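Local coordinates for glucocorticoid Modulatory Element Binding protein-1 (Homo sapiens, PDB 1OQJ) that binds glucocorticoid modulatory elements in promoter DNA through its SAND domain, a zinc-carrying alpha-beta module, and raises transcriptional sensitivity to low glucocorticoid levels, at residues A[47-52]-A[61-66]. Residues are numbered along the deposited sequence; the frame is centred on the assembly and turned at random.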
ATOM      1  N   HIS A  47      -0.943   2.547  -9.124  1.00 10.34           N
ATOM      2  CA  HIS A  47      -0.053   3.356  -9.948  1.00  9.53           C
ATOM      3  C   HIS A  47       1.404   3.204  -9.534  1.00  9.64           C
ATOM      4  O   HIS A  47       2.288   3.133 -10.391  1.00  8.98           O
ATOM      5  CB  HIS A  47      -0.484   4.821  -9.914  1.00 10.26           C
ATOM      6  CG  HIS A  47      -1.735   5.086 -10.693  1.00 10.90           C
ATOM      7  ND1 HIS A  47      -2.415   6.282 -10.634  1.00 11.83           N
ATOM      8  CD2 HIS A  47      -2.423   4.304 -11.561  1.00 12.18           C
ATOM      9  CE1 HIS A  47      -3.469   6.227 -11.432  1.00 13.37           C
ATOM     10  NE2 HIS A  47      -3.497   5.038 -12.006  1.00 12.39           N
ATOM     11  N   PHE A  48       1.664   3.145  -8.232  1.00  9.47           N
ATOM     12  CA  PHE A  48       3.031   2.967  -7.768  1.00  9.67           C
ATOM     13  C   PHE A  48       3.587   1.661  -8.336  1.00  9.24           C
ATOM     14  O   PHE A  48       4.689   1.625  -8.882  1.00 10.05           O
ATOM     15  CB  PHE A  48       3.069   2.926  -6.239  1.00  8.86           C
ATOM     16  CG  PHE A  48       4.418   2.586  -5.674  1.00  8.20           C
ATOM     17  CD1 PHE A  48       5.549   3.305  -6.060  1.00  8.26           C
ATOM     18  CD2 PHE A  48       4.563   1.547  -4.756  1.00  7.23           C
ATOM     19  CE1 PHE A  48       6.809   2.998  -5.541  1.00  8.59           C
ATOM     20  CE2 PHE A  48       5.816   1.230  -4.226  1.00  7.14           C
ATOM     21  CZ  PHE A  48       6.941   1.959  -4.622  1.00  8.33           C
ATOM     22  N   VAL A  49       2.811   0.589  -8.206  1.00 10.18           N
ATOM     23  CA  VAL A  49       3.222  -0.716  -8.705  1.00  9.97           C
ATOM     24  C   VAL A  49       3.478  -0.681 -10.210  1.00  9.68           C
ATOM     25  O   VAL A  49       4.434  -1.287 -10.698  1.00 10.14           O
ATOM     26  CB  VAL A  49       2.153  -1.785  -8.372  1.00  8.49           C
ATOM     27  CG1 VAL A  49       2.462  -3.095  -9.097  1.00 10.32           C
ATOM     28  CG2 VAL A  49       2.116  -2.019  -6.867  1.00 10.95           C
ATOM     29  N   HIS A  50       2.635   0.039 -10.944  1.00  9.84           N
ATOM     30  CA  HIS A  50       2.815   0.124 -12.383  1.00 11.32           C
ATOM     31  C   HIS A  50       4.111   0.834 -12.737  1.00 11.52           C
ATOM     32  O   HIS A  50       4.881   0.359 -13.574  1.00 11.73           O
ATOM     33  CB  HIS A  50       1.665   0.867 -13.042  1.00 12.01           C
ATOM     34  CG  HIS A  50       1.756   0.867 -14.533  1.00 12.15           C
ATOM     35  ND1 HIS A  50       1.419  -0.233 -15.293  1.00 13.28           N
ATOM     36  CD2 HIS A  50       2.246   1.786 -15.397  1.00 12.55           C
ATOM     37  CE1 HIS A  50       1.702   0.009 -16.560  1.00 13.56           C
ATOM     38  NE2 HIS A  50       2.206   1.227 -16.651  1.00 13.10           N
ATOM     39  N   LEU A  51       4.341   1.981 -12.105  1.00 11.63           N
ATOM     40  CA  LEU A  51       5.544   2.762 -12.362  1.00 10.14           C
ATOM     41  C   LEU A  51       6.803   2.014 -11.946  1.00 11.25           C
ATOM     42  O   LEU A  51       7.875   2.217 -12.523  1.00 13.01           O
ATOM     43  CB  LEU A  51       5.462   4.108 -11.633  1.00 10.13           C
ATOM     44  CG  LEU A  51       4.359   5.042 -12.137  1.00 10.12           C
ATOM     45  CD1 LEU A  51       4.290   6.286 -11.266  1.00 10.23           C
ATOM     46  CD2 LEU A  51       4.638   5.421 -13.591  1.00 10.61           C
ATOM     47  N   ALA A  52       6.669   1.147 -10.944  1.00 11.35           N
ATOM     48  CA  ALA A  52       7.789   0.355 -10.452  1.00 11.54           C
ATOM     49  C   ALA A  52       8.016  -0.854 -11.359  1.00 12.35           C
ATOM     50  O   ALA A  52       8.991  -1.587 -11.191  1.00 14.07           O
ATOM     51  CB  ALA A  52       7.523  -0.099  -9.019  1.00 11.49           C
ATOM     52  N   LYS A  61      -0.758  -6.175  -3.584  1.00 12.41           N
ATOM     53  CA  LYS A  61      -0.421  -6.489  -2.198  1.00 10.71           C
ATOM     54  C   LYS A  61       0.814  -7.373  -2.091  1.00 11.56           C
ATOM     55  O   LYS A  61       1.469  -7.399  -1.053  1.00 10.53           O
ATOM     56  CB  LYS A  61      -1.594  -7.166  -1.493  1.00 11.52           C
ATOM     57  CG  LYS A  61      -2.865  -6.346  -1.481  1.00 13.34           C
ATOM     58  CD  LYS A  61      -3.953  -7.035  -0.676  1.00 17.39           C
ATOM     59  CE  LYS A  61      -5.319  -6.436  -0.961  1.00 20.50           C
ATOM     60  NZ  LYS A  61      -5.742  -6.695  -2.368  1.00 22.83           N
ATOM     61  N   ARG A  62       1.130  -8.107  -3.153  1.00 11.98           N
ATOM     62  CA  ARG A  62       2.314  -8.949  -3.132  1.00 13.34           C
ATOM     63  C   ARG A  62       3.485  -8.263  -3.838  1.00 11.37           C
ATOM     64  O   ARG A  62       4.644  -8.591  -3.589  1.00 12.47           O
ATOM     65  CB  ARG A  62       2.019 -10.315  -3.768  1.00 16.90           C
ATOM     66  CG  ARG A  62       1.163 -11.230  -2.888  1.00 21.84           C
ATOM     67  CD  ARG A  62       1.164 -12.662  -3.413  1.00 25.31           C
ATOM     68  NE  ARG A  62       0.582 -13.610  -2.464  1.00 28.94           N
ATOM     69  CZ  ARG A  62      -0.714 -13.694  -2.181  1.00 30.68           C
ATOM     70  NH1 ARG A  62      -1.582 -12.888  -2.776  1.00 31.87           N
ATOM     71  NH2 ARG A  62      -1.144 -14.586  -1.297  1.00 32.40           N
ATOM     72  N   ALA A  63       3.178  -7.297  -4.703  1.00 10.83           N
ATOM     73  CA  ALA A  63       4.202  -6.555  -5.437  1.00 10.84           C
ATOM     74  C   ALA A  63       4.887  -5.533  -4.530  1.00 10.72           C
ATOM     75  O   ALA A  63       6.089  -5.296  -4.641  1.00 11.78           O
ATOM     76  CB  ALA A  63       3.577  -5.847  -6.633  1.00 11.04           C
ATOM     77  N   ILE A  64       4.111  -4.919  -3.642  1.00 10.36           N
ATOM     78  CA  ILE A  64       4.656  -3.937  -2.711  1.00  9.17           C
ATOM     79  C   ILE A  64       5.209  -4.650  -1.484  1.00  9.50           C
ATOM     80  O   ILE A  64       4.578  -5.562  -0.951  1.00  9.84           O
ATOM     81  CB  ILE A  64       3.577  -2.940  -2.249  1.00  8.42           C
ATOM     82  CG1 ILE A  64       3.048  -2.156  -3.451  1.00  8.45           C
ATOM     83  CG2 ILE A  64       4.152  -1.987  -1.202  1.00  8.85           C
ATOM     84  CD1 ILE A  64       1.971  -1.142  -3.096  1.00  9.62           C
ATOM     85  N   ARG A  65       6.384  -4.223  -1.036  1.00  8.79           N
ATOM     86  CA  ARG A  65       7.017  -4.818   0.134  1.00  9.21           C
ATOM     87  C   ARG A  65       7.302  -3.756   1.192  1.00  8.39           C
ATOM     88  O   ARG A  65       7.478  -2.579   0.884  1.00  8.45           O
ATOM     89  CB  ARG A  65       8.321  -5.517  -0.264  1.00 11.42           C
ATOM     90  CG  ARG A  65       8.117  -6.789  -1.081  1.00 14.60           C
ATOM     91  CD  ARG A  65       9.446  -7.377  -1.545  1.00 18.90           C
ATOM     92  NE  ARG A  65       9.260  -8.536  -2.419  1.00 20.35           N
ATOM     93  CZ  ARG A  65       9.000  -9.769  -1.993  1.00 21.94           C
ATOM     94  NH1 ARG A  65       8.898 -10.022  -0.695  1.00 20.26           N
ATOM     95  NH2 ARG A  65       8.839 -10.753  -2.867  1.00 23.17           N
ATOM     96  N   LEU A  66       7.324  -4.187   2.445  1.00  8.90           N
ATOM     97  CA  LEU A  66       7.603  -3.307   3.565  1.00  9.67           C
ATOM     98  C   LEU A  66       8.678  -4.070   4.332  1.00 11.14           C
ATOM     99  O   LEU A  66       8.424  -5.148   4.864  1.00 10.82           O
ATOM    100  CB  LEU A  66       6.330  -3.117   4.393  1.00 11.34           C
ATOM    101  CG  LEU A  66       6.281  -1.956   5.384  1.00 11.52           C
ATOM    102  CD1 LEU A  66       4.833  -1.643   5.717  1.00 12.24           C
ATOM    103  CD2 LEU A  66       7.066  -2.305   6.636  1.00 14.32           C
TER
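V49 and I64 meet in the buried interior of the SAND domain, where helix 45-51 packs against the end of the short helix 60-63 and the residue that follows it. The contact is wholly apolar, and no hydrogen bond links the two segments. With CG1 of V49 anti to the backbone N (chi1 170°), that methyl lies against A63, 3.9 Å from its CB, while V49 CG2 comes within 3.5 Å of I64 CG1, the closest approach of the contact. The I64 side chain crosses that of V49 at a slant. Its CB does not point straight at helix 45-51, but an extended chain (chi2 180°) carries CD1 across to sit 3.9 Å from V49 CG2. I64 is where the chain leaves helical geometry, and its backbone is hydrogen-bonded to that of L71, at the start of helix 71-76. Two DNA-binding residues lie close by: the side chains of V49 and A63 touch K54, and K61, the last residue of the KDWK motif, points its CB away from helix 45-51. The contact thus packs the residues just after this motif against that helix. The F48 ring packs edge-to-face with F38 and touches A19 in strand 17-22, so this residue joins the helix pair to the antiparallel sheet. The terminal methyl of I64 meets F48 at the ring edge, near the ring plane, with I64 CD1 4.1 Å from F48 CD2.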